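Local coordinates for protein NADH oxidoreductase (Mesorhizobium loti, PDB 3PI7) that probably acts as an NAD(P)H-dependent oxidoreductase, possibly a quinone reductase, built from a GroES-like domain and a Rossmann domain, at residues 5-10 and 121-126; 50-55 and 129-134; 133-138 and 311-316; 147-152 and 174-179. All blocks are in the same frame, centred on the assembly; numbering follows the deposited sequence. Where two conformers were deposited one is given.

Overall arrangement
The four contacts lead from the rim of the GroES-like domain to the Rossmann domain. Interactions 1 and 2 lie about 13 Å apart between centres and share a sheet, because strands 123-127 and 51-56 are neighbours in it; along the chain their segments alternate. Interaction 2 passes into interaction 3 through the shared residues P133 and L134, and there the chain meets the end of helix 298-313. Interaction 4, whose segments both fall between those of interaction 3, joins the starts of helices 148-163 and 176-188. It touches interaction 3 where F312 packs on P150, and interaction 2 where I132 packs on I147. The barrel-like domain and the nucleotide-binding fold are thus linked through neighbouring contacts.

Interaction 1 of 4, residues 5-10 and 121-126; sequences MTIPSE and AEYAVA
P8 of the irregular N-terminal segment passes Y123 at the start of strand 123-127 with their CA atoms 9.3 Å apart, so side chains and a water bridge the gap. Y123 takes part in both direct contacts. Its CG stands beside the backbone N and anti to the carbonyl carbon (chi1 -61°), which sends the phenol out to the pyrrolidine of P8. The two side chains cross at about a right angle, and the hydroxyl end takes the touch: Y123 OH lies 3.2 Å from P8 CD, while P8 CD is 3.6 Å from Y123 CZ. I7, modelled in two conformers, may add a looser contact, its CG2 4.4 Å from Y123 CE2. Were Y123 a serine, the proline ring would probably lose the phenol end it rests on. Beyond the ring, one water donates to E10 O at 2.8 Å and to E122 OE1 at 3.0 Å. E122 also forms a salt bridge with K12 and E10 one with R41, and the phenol packs further on M11 and V92. With no direct hydrogen bond between them, segments 5-10 and 121-126 meet through van der Waals packing and one water bridge.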
loop_
_atom_site.group_PDB
_atom_site.type_symbol
_atom_site.label_atom_id
_atom_site.label_comp_id
_atom_site.label_asym_id
_atom_site.label_seq_id
_atom_site.Cartn_x
_atom_site.Cartn_y
_atom_site.Cartn_z
HETATM N N MSE A 5 -24.098 -38.506 24.424
HETATM C CA MSE A 5 -23.461 -39.509 23.558
HETATM C C MSE A 5 -22.079 -39.905 24.056
HETATM O O MSE A 5 -21.422 -39.128 24.748
HETATM C CB MSE A 5 -23.402 -39.037 22.101
HETATM C CG MSE A 5 -24.702 -39.368 21.351
HETATM SE SE MSE A 5 -24.481 -39.631 19.422
HETATM C CE MSE A 5 -23.659 -37.876 18.988
ATOM N N THR A 6 -21.669 -41.143 23.751
ATOM C CA THR A 6 -20.400 -41.707 24.199
ATOM C C THR A 6 -19.260 -41.186 23.381
ATOM O O THR A 6 -19.093 -41.554 22.225
ATOM C CB THR A 6 -20.424 -43.240 24.176
ATOM O OG1 THR A 6 -21.395 -43.673 25.118
ATOM C CG2 THR A 6 -19.055 -43.862 24.533
ATOM N N ILE A 7 -18.477 -40.323 24.012
ATOM C CA ILE A 7 -17.294 -39.685 23.440
ATOM C C ILE A 7 -16.204 -39.821 24.505
ATOM O O ILE A 7 -16.544 -39.703 25.687
ATOM C CB ILE A 7 -17.638 -38.197 23.065
ATOM C CG1 ILE A 7 -18.596 -38.133 21.848
ATOM C CG2 ILE A 7 -16.393 -37.332 22.799
ATOM C CD1 ILE A 7 -19.768 -37.249 22.027
ATOM N N PRO A 8 -14.912 -40.060 24.170
ATOM C CA PRO A 8 -13.895 -40.119 25.244
ATOM C C PRO A 8 -13.885 -38.849 26.082
ATOM O O PRO A 8 -14.232 -37.763 25.576
ATOM C CB PRO A 8 -12.573 -40.212 24.490
ATOM C CG PRO A 8 -12.912 -40.676 23.153
ATOM C CD PRO A 8 -14.299 -40.254 22.840
ATOM N N SER A 9 -13.436 -38.959 27.321
ATOM C CA SER A 9 -13.341 -37.748 28.113
ATOM C C SER A 9 -11.893 -37.235 28.101
ATOM O O SER A 9 -11.664 -36.117 28.517
ATOM C CB SER A 9 -13.857 -37.968 29.527
ATOM O OG SER A 9 -13.160 -38.998 30.186
ATOM N N GLU A 10 -10.934 -38.042 27.615
ATOM C CA GLU A 10 -9.528 -37.650 27.549
ATOM C C GLU A 10 -9.013 -37.865 26.141
ATOM O O GLU A 10 -9.471 -38.769 25.444
ATOM C CB GLU A 10 -8.737 -38.480 28.573
ATOM C CG GLU A 10 -7.293 -38.083 28.783
ATOM C CD GLU A 10 -6.688 -38.690 30.030
ATOM O OE1 GLU A 10 -7.307 -38.572 31.111
ATOM O OE2 GLU A 10 -5.601 -39.298 29.923
ATOM N N ALA A 121 -4.957 -32.775 17.503
ATOM C CA ALA A 121 -5.608 -33.378 18.634
ATOM C C ALA A 121 -6.542 -34.436 18.156
ATOM O O ALA A 121 -6.944 -34.414 16.996
ATOM C CB ALA A 121 -6.404 -32.296 19.360
ATOM N N GLU A 122 -6.901 -35.365 19.029
ATOM C CA GLU A 122 -7.852 -36.384 18.650
ATOM C C GLU A 122 -9.235 -35.806 18.369
ATOM O O GLU A 122 -9.967 -36.371 17.559
ATOM C CB GLU A 122 -7.910 -37.458 19.727
ATOM C CG GLU A 122 -6.719 -38.386 19.567
ATOM C CD GLU A 122 -6.584 -39.497 20.586
ATOM O OE1 GLU A 122 -6.869 -39.254 21.778
ATOM O OE2 GLU A 122 -6.040 -40.559 20.216
ATOM N N TYR A 123 -9.594 -34.721 19.042
ATOM C CA TYR A 123 -10.860 -33.998 18.912
ATOM C C TYR A 123 -10.580 -32.516 18.836
ATOM O O TYR A 123 -9.807 -31.996 19.648
ATOM C CB TYR A 123 -11.809 -34.293 20.102
ATOM C CG TYR A 123 -12.153 -35.763 20.178
ATOM C CD1 TYR A 123 -11.278 -36.675 20.776
ATOM C CD2 TYR A 123 -13.282 -36.264 19.539
ATOM C CE1 TYR A 123 -11.504 -38.047 20.712
ATOM C CE2 TYR A 123 -13.530 -37.635 19.489
ATOM C CZ TYR A 123 -12.645 -38.520 20.090
ATOM O OH TYR A 123 -12.861 -39.862 20.023
ATOM N N ALA A 124 -11.236 -31.833 17.895
ATOM C CA ALA A 124 -11.096 -30.376 17.716
ATOM C C ALA A 124 -12.457 -29.747 17.810
ATOM O O ALA A 124 -13.469 -30.452 17.712
ATOM C CB ALA A 124 -10.466 -30.078 16.352
ATOM N N VAL A 125 -12.500 -28.439 18.034
ATOM C CA VAL A 125 -13.770 -27.724 18.047
ATOM C C VAL A 125 -13.751 -26.721 16.902
ATOM O O VAL A 125 -12.745 -26.034 16.696
ATOM C CB VAL A 125 -14.052 -27.034 19.411
ATOM C CG1 VAL A 125 -15.317 -26.180 19.347
ATOM C CG2 VAL A 125 -14.150 -28.059 20.525
ATOM N N ALA A 126 -14.838 -26.655 16.147
ATOM C CA ALA A 126 -14.966 -25.647 15.114
ATOM C C ALA A 126 -16.353 -25.086 15.153
ATOM O O ALA A 126 -17.289 -25.761 15.614
ATOM C CB ALA A 126 -14.661 -26.273 13.728
HETATM O O HOH W 1 -9.017 -40.565 23.358
#

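Interaction 2 of 4, residues 50-55 and 129-134; sequences SQVLIK and AACIPL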
loop_
_atom_site.group_PDB
_atom_site.type_symbol
_atom_site.label_atom_id
_atom_site.label_comp_id
_atom_site.label_asym_id
_atom_site.label_seq_id
_atom_site.Cartn_x
_atom_site.Cartn_y
_atom_site.Cartn_z
ATOM N N SER A 50 -22.961 -22.914 18.982
ATOM C CA SER A 50 -22.794 -22.804 17.526
ATOM C C SER A 50 -21.655 -23.677 17.001
ATOM O O SER A 50 -21.300 -23.580 15.824
ATOM C CB SER A 50 -22.505 -21.344 17.151
ATOM O OG SER A 50 -21.285 -20.890 17.733
ATOM N N GLN A 51 -21.076 -24.523 17.874
ATOM C CA GLN A 51 -19.889 -25.303 17.533
ATOM C C GLN A 51 -20.126 -26.792 17.467
ATOM O O GLN A 51 -21.136 -27.309 17.947
ATOM C CB GLN A 51 -18.789 -25.043 18.581
ATOM C CG GLN A 51 -18.395 -23.588 18.722
ATOM C CD GLN A 51 -17.364 -23.398 19.811
ATOM O OE1 GLN A 51 -17.404 -24.031 20.884
ATOM N NE2 GLN A 51 -16.417 -22.514 19.563
ATOM N N VAL A 52 -19.148 -27.489 16.874
ATOM C CA VAL A 52 -19.169 -28.920 16.754
ATOM C C VAL A 52 -17.856 -29.472 17.266
ATOM O O VAL A 52 -16.822 -28.794 17.211
ATOM C CB VAL A 52 -19.456 -29.384 15.299
ATOM C CG1 VAL A 52 -20.883 -29.040 14.895
ATOM C CG2 VAL A 52 -18.434 -28.780 14.321
ATOM N N LEU A 53 -17.919 -30.679 17.791
ATOM C CA LEU A 53 -16.744 -31.411 18.256
ATOM C C LEU A 53 -16.434 -32.434 17.193
ATOM O O LEU A 53 -17.283 -33.289 16.862
ATOM C CB LEU A 53 -17.042 -32.094 19.600
ATOM C CG LEU A 53 -15.867 -32.824 20.191
ATOM C CD1 LEU A 53 -14.756 -31.841 20.631
ATOM C CD2 LEU A 53 -16.285 -33.713 21.312
ATOM N N ILE A 54 -15.239 -32.350 16.648
ATOM C CA ILE A 54 -14.835 -33.228 15.554
ATOM C C ILE A 54 -13.793 -34.240 16.003
ATOM O O ILE A 54 -12.753 -33.847 16.552
ATOM C CB ILE A 54 -14.281 -32.372 14.390
ATOM C CG1 ILE A 54 -15.320 -31.320 13.884
ATOM C CG2 ILE A 54 -13.854 -33.251 13.230
ATOM C CD1 ILE A 54 -14.761 -30.032 13.746
ATOM N N LYS A 55 -14.009 -35.520 15.649
ATOM C CA LYS A 55 -13.039 -36.576 15.832
ATOM C C LYS A 55 -12.130 -36.467 14.639
ATOM O O LYS A 55 -12.555 -36.773 13.528
ATOM C CB LYS A 55 -13.728 -37.962 15.913
ATOM C CG LYS A 55 -12.719 -39.062 16.160
ATOM C CD LYS A 55 -13.321 -40.487 16.191
ATOM C CE LYS A 55 -12.233 -41.411 16.729
ATOM N NZ LYS A 55 -12.793 -42.675 17.298
ATOM N N ALA A 129 -20.380 -23.234 11.097
ATOM C CA ALA A 129 -20.190 -22.446 9.868
ATOM C C ALA A 129 -18.809 -22.604 9.269
ATOM O O ALA A 129 -18.599 -22.191 8.128
ATOM C CB ALA A 129 -20.462 -20.974 10.158
ATOM N N ALA A 130 -17.850 -23.209 10.012
ATOM C CA ALA A 130 -16.485 -23.358 9.506
ATOM C C ALA A 130 -16.242 -24.794 9.024
ATOM O O ALA A 130 -15.095 -25.212 8.834
ATOM C CB ALA A 130 -15.499 -22.983 10.590
ATOM N N CYS A 131 -17.337 -25.559 8.853
ATOM C CA CYS A 131 -17.270 -26.941 8.408
ATOM C C CYS A 131 -17.821 -27.098 7.055
ATOM O O CYS A 131 -18.801 -26.452 6.709
ATOM C CB CYS A 131 -18.004 -27.852 9.380
ATOM S SG CYS A 131 -17.269 -27.879 11.022
ATOM N N ILE A 132 -17.224 -28.001 6.290
ATOM C CA ILE A 132 -17.743 -28.300 4.961
ATOM C C ILE A 132 -18.069 -29.770 4.935
ATOM O O ILE A 132 -17.137 -30.578 4.905
ATOM C CB ILE A 132 -16.744 -27.928 3.826
ATOM C CG1 ILE A 132 -16.358 -26.436 3.828
ATOM C CG2 ILE A 132 -17.245 -28.420 2.462
ATOM C CD1 ILE A 132 -15.202 -26.097 2.862
ATOM N N PRO A 133 -19.362 -30.158 4.972
ATOM C CA PRO A 133 -19.678 -31.582 4.884
ATOM C C PRO A 133 -19.164 -32.095 3.554
ATOM O O PRO A 133 -19.362 -31.469 2.501
ATOM C CB PRO A 133 -21.200 -31.628 5.003
ATOM C CG PRO A 133 -21.585 -30.296 5.629
ATOM C CD PRO A 133 -20.587 -29.340 5.028
ATOM N N LEU A 134 -18.403 -33.160 3.612
ATOM C CA LEU A 134 -17.870 -33.638 2.366
ATOM C C LEU A 134 -18.864 -34.494 1.656
ATOM O O LEU A 134 -19.669 -35.207 2.301
ATOM C CB LEU A 134 -16.580 -34.432 2.596
ATOM C CG LEU A 134 -15.464 -33.752 3.374
ATOM C CD1 LEU A 134 -14.310 -34.721 3.569
ATOM C CD2 LEU A 134 -14.991 -32.492 2.680
HETATM O O HOH W 2 -21.406 -21.618 13.446
#
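A water molecule held by A129 and S50 gives the polar link between these segments: it accepts from A129 N at 3.0 Å and donates to S50 O at 3.1 Å. The bridge ties the two backbones together at one end of the contact, where the side chains do not yet meet. Farther along, the chains stand well apart, with the CA atoms of V52 and C131 8.8 Å from each other, and the contact there is made by side chains. C131 is the centre of this apolar part. Its SG lies beside the backbone N and anti to the carbonyl carbon (chi1 -63°), and from there it meets V52 CG2 at 3.6 Å. That methyl is the V52 branch lying between the backbone N and the carbonyl carbon. I54, two residues on and facing the same way, brings its CD1 to 4.3 Å from C131 SG. One sulfur thus serves two aliphatic side chains of strand 51-56, and all three residues are buried, as expected for the core of a GroES-like barrel. The strands themselves are not paired: strand 51-56 runs antiparallel to 86-94 and 123-127, and strand 131-133 to 107-111. F110 of strand 107-111 packs on both C131 and I54, and the guanidinium of R301, in helix 298-313, hydrogen-bonds A129 O.

Interaction 3 of 4, residues 133-138 and 311-316; sequences PLLDTV and RFSDGR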
loop_
_atom_site.group_PDB
_atom_site.type_symbol
_atom_site.label_atom_id
_atom_site.label_comp_id
_atom_site.label_asym_id
_atom_site.label_seq_id
_atom_site.Cartn_x
_atom_site.Cartn_y
_atom_site.Cartn_z
ATOM N N PRO A 133 -19.362 -30.158 4.972
ATOM C CA PRO A 133 -19.678 -31.582 4.884
ATOM C C PRO A 133 -19.164 -32.095 3.554
ATOM O O PRO A 133 -19.362 -31.469 2.501
ATOM C CB PRO A 133 -21.200 -31.628 5.003
ATOM C CG PRO A 133 -21.585 -30.296 5.629
ATOM C CD PRO A 133 -20.587 -29.340 5.028
ATOM N N LEU A 134 -18.403 -33.160 3.612
ATOM C CA LEU A 134 -17.870 -33.638 2.366
ATOM C C LEU A 134 -18.864 -34.494 1.656
ATOM O O LEU A 134 -19.669 -35.207 2.301
ATOM C CB LEU A 134 -16.580 -34.432 2.596
ATOM C CG LEU A 134 -15.464 -33.752 3.374
ATOM C CD1 LEU A 134 -14.310 -34.721 3.569
ATOM C CD2 LEU A 134 -14.991 -32.492 2.680
ATOM N N LEU A 135 -18.835 -34.434 0.322
ATOM C CA LEU A 135 -19.645 -35.311 -0.521
ATOM C C LEU A 135 -19.253 -36.740 -0.151
ATOM O O LEU A 135 -18.083 -36.970 0.165
ATOM C CB LEU A 135 -19.354 -34.999 -1.991
ATOM C CG LEU A 135 -20.031 -35.847 -3.050
ATOM C CD1 LEU A 135 -21.526 -35.537 -3.150
ATOM C CD2 LEU A 135 -19.389 -35.616 -4.366
ATOM N N ASP A 136 -20.222 -37.665 -0.120
ATOM C CA ASP A 136 -20.010 -39.065 0.297
ATOM C C ASP A 136 -18.865 -39.788 -0.445
ATOM O O ASP A 136 -18.224 -40.663 0.147
ATOM C CB ASP A 136 -21.310 -39.864 0.126
ATOM C CG ASP A 136 -21.815 -39.895 -1.312
ATOM O OD1 ASP A 136 -22.072 -38.801 -1.883
ATOM O OD2 ASP A 136 -21.957 -41.002 -1.865
ATOM N N THR A 137 -18.587 -39.384 -1.704
ATOM C CA THR A 137 -17.573 -39.984 -2.572
ATOM C C THR A 137 -16.217 -39.216 -2.575
ATOM O O THR A 137 -15.269 -39.675 -3.220
ATOM C CB THR A 137 -18.135 -40.123 -3.984
ATOM O OG1 THR A 137 -18.506 -38.836 -4.488
ATOM C CG2 THR A 137 -19.325 -41.058 -4.029
ATOM N N VAL A 138 -16.104 -38.112 -1.819
ATOM C CA VAL A 138 -14.843 -37.362 -1.744
ATOM C C VAL A 138 -13.863 -38.083 -0.801
ATOM O O VAL A 138 -14.294 -38.639 0.212
ATOM C CB VAL A 138 -15.104 -35.884 -1.313
ATOM C CG1 VAL A 138 -13.880 -35.242 -0.656
ATOM C CG2 VAL A 138 -15.567 -35.060 -2.518
ATOM N N ARG A 311 -14.123 -29.260 -7.534
ATOM C CA ARG A 311 -12.811 -29.525 -8.138
ATOM C C ARG A 311 -12.179 -30.776 -7.534
ATOM O O ARG A 311 -11.496 -31.518 -8.248
ATOM C CB ARG A 311 -11.876 -28.317 -7.986
ATOM C CG ARG A 311 -12.227 -27.168 -8.933
ATOM C CD ARG A 311 -11.358 -25.945 -8.712
ATOM N NE ARG A 311 -9.983 -26.183 -9.148
ATOM C CZ ARG A 311 -9.525 -25.950 -10.372
ATOM N NH1 ARG A 311 -10.323 -25.437 -11.301
ATOM N NH2 ARG A 311 -8.258 -26.200 -10.668
ATOM N N PHE A 312 -12.433 -31.031 -6.234
ATOM C CA PHE A 312 -11.903 -32.229 -5.600
ATOM C C PHE A 312 -12.764 -33.421 -6.019
ATOM O O PHE A 312 -12.218 -34.468 -6.356
ATOM C CB PHE A 312 -11.808 -32.067 -4.073
ATOM C CG PHE A 312 -10.585 -31.270 -3.658
ATOM C CD1 PHE A 312 -9.312 -31.811 -3.768
ATOM C CD2 PHE A 312 -10.711 -29.959 -3.196
ATOM C CE1 PHE A 312 -8.185 -31.073 -3.396
ATOM C CE2 PHE A 312 -9.589 -29.227 -2.803
ATOM C CZ PHE A 312 -8.331 -29.777 -2.914
ATOM N N SER A 313 -14.104 -33.225 -6.071
ATOM C CA SER A 313 -15.055 -34.266 -6.457
ATOM C C SER A 313 -14.910 -34.684 -7.911
ATOM O O SER A 313 -15.067 -35.867 -8.199
ATOM C CB SER A 313 -16.491 -33.815 -6.217
ATOM O OG SER A 313 -17.396 -34.824 -6.635
ATOM N N ASP A 314 -14.655 -33.735 -8.838
ATOM C CA ASP A 314 -14.573 -34.104 -10.258
ATOM C C ASP A 314 -13.135 -34.276 -10.789
ATOM O O ASP A 314 -12.942 -34.328 -12.001
ATOM C CB ASP A 314 -15.385 -33.134 -11.149
ATOM C CG ASP A 314 -14.861 -31.713 -11.348
ATOM O OD1 ASP A 314 -13.625 -31.533 -11.417
ATOM O OD2 ASP A 314 -15.691 -30.802 -11.554
ATOM N N GLY A 315 -12.155 -34.391 -9.899
ATOM C CA GLY A 315 -10.789 -34.677 -10.316
ATOM C C GLY A 315 -9.898 -33.532 -10.724
ATOM O O GLY A 315 -8.695 -33.754 -10.897
ATOM N N ARG A 316 -10.450 -32.296 -10.877
ATOM C CA ARG A 316 -9.611 -31.139 -11.252
ATOM C C ARG A 316 -8.547 -30.854 -10.187
ATOM O O ARG A 316 -7.429 -30.435 -10.528
ATOM C CB ARG A 316 -10.451 -29.875 -11.501
ATOM C CG ARG A 316 -10.937 -29.732 -12.939
ATOM C CD ARG A 316 -11.901 -28.567 -13.076
ATOM N NE ARG A 316 -13.112 -28.772 -12.279
ATOM C CZ ARG A 316 -14.020 -27.835 -12.036
ATOM N NH1 ARG A 316 -13.860 -26.606 -12.515
ATOM N NH2 ARG A 316 -15.082 -28.109 -11.291
HETATM O O HOH W 3 -16.604 -37.574 -5.970
#
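V138 and L135, the ends of a type I beta turn in the loop after strand 131-133, meet S313 in the last turn of helix 298-313. The turn is closed by V138 N bonding to L135 O at 3.0 Å. V138 comes alongside the helix: its CG2, anti to the carbonyl carbon and beside the backbone N, rests 4.0 Å from S313 CB. L135 approaches the same serine from the other end of the turn and directs CD2 at it. Both L135 and S313 were modelled in two conformers, and the 3.1 Å separation of L135 CD2 from S313 OG is therefore doubtful. In one of its conformers S313 has OG anti to the backbone N (chi1 178°); a water then lies 2.9 Å from S313 OG and 2.7 Å from T137 OG1, a bridge that depends on that conformer. Q309, one helical turn earlier, also holds the loop, with hydrogen bonds to L135 N and P133 O, while M146 packs against V138 and F312. Past the helix end, the chain folds back on itself through charge. R316 grips the carboxylate of D314 side-on with two nitrogens, one to each oxygen. R316 NH2 reaches D314 OD2 at 2.8 Å with a tilt from the guanidinium plane, whereas R316 NE lies 2.9 Å from D314 OD1, which it meets on the syn lone pair, nearly straight at 171° and in the guanidinium plane.

Interaction 4 of 4, residues 147-152 and 174-179; sequences IVNPLT and ASQLCK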
loop_
_atom_site.group_PDB
_atom_site.type_symbol
_atom_site.label_atom_id
_atom_site.label_comp_id
_atom_site.label_asym_id
_atom_site.label_seq_id
_atom_site.Cartn_x
_atom_site.Cartn_y
_atom_site.Cartn_z
ATOM N N ILE A 147 -9.812 -26.464 2.895
ATOM C CA ILE A 147 -10.182 -25.079 3.183
ATOM C C ILE A 147 -9.122 -24.027 2.955
ATOM O O ILE A 147 -9.377 -23.139 2.154
ATOM C CB ILE A 147 -10.752 -24.975 4.636
ATOM C CG1 ILE A 147 -12.058 -25.790 4.755
ATOM C CG2 ILE A 147 -10.959 -23.497 5.095
ATOM C CD1 ILE A 147 -12.516 -25.971 6.189
ATOM N N VAL A 148 -8.021 -24.036 3.714
ATOM C CA VAL A 148 -7.082 -22.917 3.761
ATOM C C VAL A 148 -6.486 -22.604 2.402
ATOM O O VAL A 148 -6.743 -21.520 1.882
ATOM C CB VAL A 148 -5.981 -23.094 4.840
ATOM C CG1 VAL A 148 -4.977 -21.932 4.792
ATOM C CG2 VAL A 148 -6.609 -23.209 6.236
ATOM N N ASN A 149 -5.780 -23.553 1.790
ATOM C CA ASN A 149 -5.146 -23.237 0.516
ATOM C C ASN A 149 -6.135 -23.155 -0.629
ATOM O O ASN A 149 -6.074 -22.153 -1.325
ATOM C CB ASN A 149 -3.992 -24.173 0.206
ATOM C CG ASN A 149 -2.796 -23.884 1.105
ATOM O OD1 ASN A 149 -2.638 -22.782 1.640
ATOM N ND2 ASN A 149 -2.008 -24.900 1.381
ATOM N N PRO A 150 -7.110 -24.067 -0.786
ATOM C CA PRO A 150 -8.043 -23.956 -1.917
ATOM C C PRO A 150 -8.874 -22.676 -1.905
ATOM O O PRO A 150 -9.036 -22.061 -2.949
ATOM C CB PRO A 150 -8.923 -25.195 -1.735
ATOM C CG PRO A 150 -7.947 -26.212 -1.199
ATOM C CD PRO A 150 -7.294 -25.372 -0.112
ATOM N N LEU A 151 -9.387 -22.247 -0.723
ATOM C CA LEU A 151 -10.219 -21.044 -0.720
ATOM C C LEU A 151 -9.375 -19.815 -0.871
ATOM O O LEU A 151 -9.826 -18.884 -1.521
ATOM C CB LEU A 151 -11.104 -20.946 0.527
ATOM C CG LEU A 151 -12.106 -22.111 0.646
ATOM C CD1 LEU A 151 -12.898 -21.981 1.913
ATOM C CD2 LEU A 151 -13.065 -22.168 -0.583
ATOM N N THR A 152 -8.135 -19.812 -0.336
ATOM C CA THR A 152 -7.240 -18.671 -0.553
ATOM C C THR A 152 -6.881 -18.599 -2.034
ATOM O O THR A 152 -6.805 -17.490 -2.584
ATOM C CB THR A 152 -5.967 -18.817 0.297
ATOM O OG1 THR A 152 -6.348 -18.983 1.654
ATOM C CG2 THR A 152 -5.030 -17.612 0.178
ATOM N N ALA A 174 7.045 -22.393 -4.896
ATOM C CA ALA A 174 6.882 -23.833 -4.714
ATOM C C ALA A 174 5.896 -24.213 -3.612
ATOM O O ALA A 174 5.703 -25.409 -3.367
ATOM C CB ALA A 174 8.229 -24.456 -4.432
ATOM N N SER A 175 5.276 -23.232 -2.941
ATOM C CA SER A 175 4.341 -23.527 -1.853
ATOM C C SER A 175 3.071 -24.199 -2.393
ATOM O O SER A 175 2.751 -24.014 -3.564
ATOM C CB SER A 175 3.992 -22.249 -1.099
ATOM O OG SER A 175 3.156 -21.411 -1.878
ATOM N N GLN A 176 2.367 -25.011 -1.566
ATOM C CA GLN A 176 1.135 -25.654 -2.042
ATOM C C GLN A 176 0.124 -24.631 -2.595
ATOM O O GLN A 176 -0.502 -24.870 -3.627
ATOM C CB GLN A 176 0.467 -26.482 -0.943
ATOM C CG GLN A 176 -0.759 -27.241 -1.456
ATOM C CD GLN A 176 -0.386 -28.199 -2.566
ATOM O OE1 GLN A 176 -0.754 -28.007 -3.736
ATOM N NE2 GLN A 176 0.453 -29.180 -2.241
ATOM N N LEU A 177 -0.032 -23.499 -1.904
ATOM C CA LEU A 177 -0.959 -22.459 -2.328
ATOM C C LEU A 177 -0.607 -21.944 -3.750
ATOM O O LEU A 177 -1.491 -21.872 -4.633
ATOM C CB LEU A 177 -0.933 -21.329 -1.303
ATOM C CG LEU A 177 -1.763 -20.087 -1.593
ATOM C CD1 LEU A 177 -3.213 -20.425 -1.950
ATOM C CD2 LEU A 177 -1.747 -19.166 -0.388
ATOM N N CYS A 178 0.674 -21.617 -3.967
ATOM C CA CYS A 178 1.109 -21.117 -5.274
ATOM C C CYS A 178 0.865 -22.165 -6.345
ATOM O O CYS A 178 0.411 -21.820 -7.445
ATOM C CB CYS A 178 2.565 -20.674 -5.238
ATOM S SG CYS A 178 2.834 -19.136 -4.317
ATOM N N LYS A 179 1.091 -23.446 -6.023
ATOM C CA LYS A 179 0.839 -24.499 -6.987
ATOM C C LYS A 179 -0.642 -24.587 -7.341
ATOM O O LYS A 179 -0.956 -24.801 -8.504
ATOM C CB LYS A 179 1.388 -25.848 -6.501
ATOM C CG LYS A 179 2.914 -25.808 -6.387
ATOM C CD LYS A 179 3.569 -27.190 -6.285
ATOM C CE LYS A 179 3.383 -27.851 -4.950
ATOM N NZ LYS A 179 4.244 -29.063 -4.857
#
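N149 and L177, whose CA atoms approach to 5.1 Å, bring the first turns of helices 148-163 and 176-188 together. Polar atoms against carbon make up the first group of contacts. The N149 amide straddles two residues, with OD1 3.7 Å from L177 CB and ND2 the same distance from Q176 CB; its plane is 42° from that of the Q176 amide. On the backbone side, L177 CD1 lies 3.4 Å from N149 O. With an alanine here in place of N149, L177 CB and Q176 CB would probably lose the amide lying against them. Apolar contact follows: L177 CD2 meets T152 CG2 at 3.7 Å, the two side chains crossing at about a right angle. The hydrogen bonds among these residues lie within each segment. T152 OG1 donates to V148 O at 2.6 Å, from the face of the carbonyl opposite the one used by T152 N, and this fixes the methyl CG2 toward L177. S175 is the N-cap of the second helix, its OG accepting from C178 N at 3.3 Å. That helix follows strand 167-170 and leads to strand 191-196, the first beta-alpha-beta crossover of a Rossmann fold, where relatives probably bind the dinucleotide.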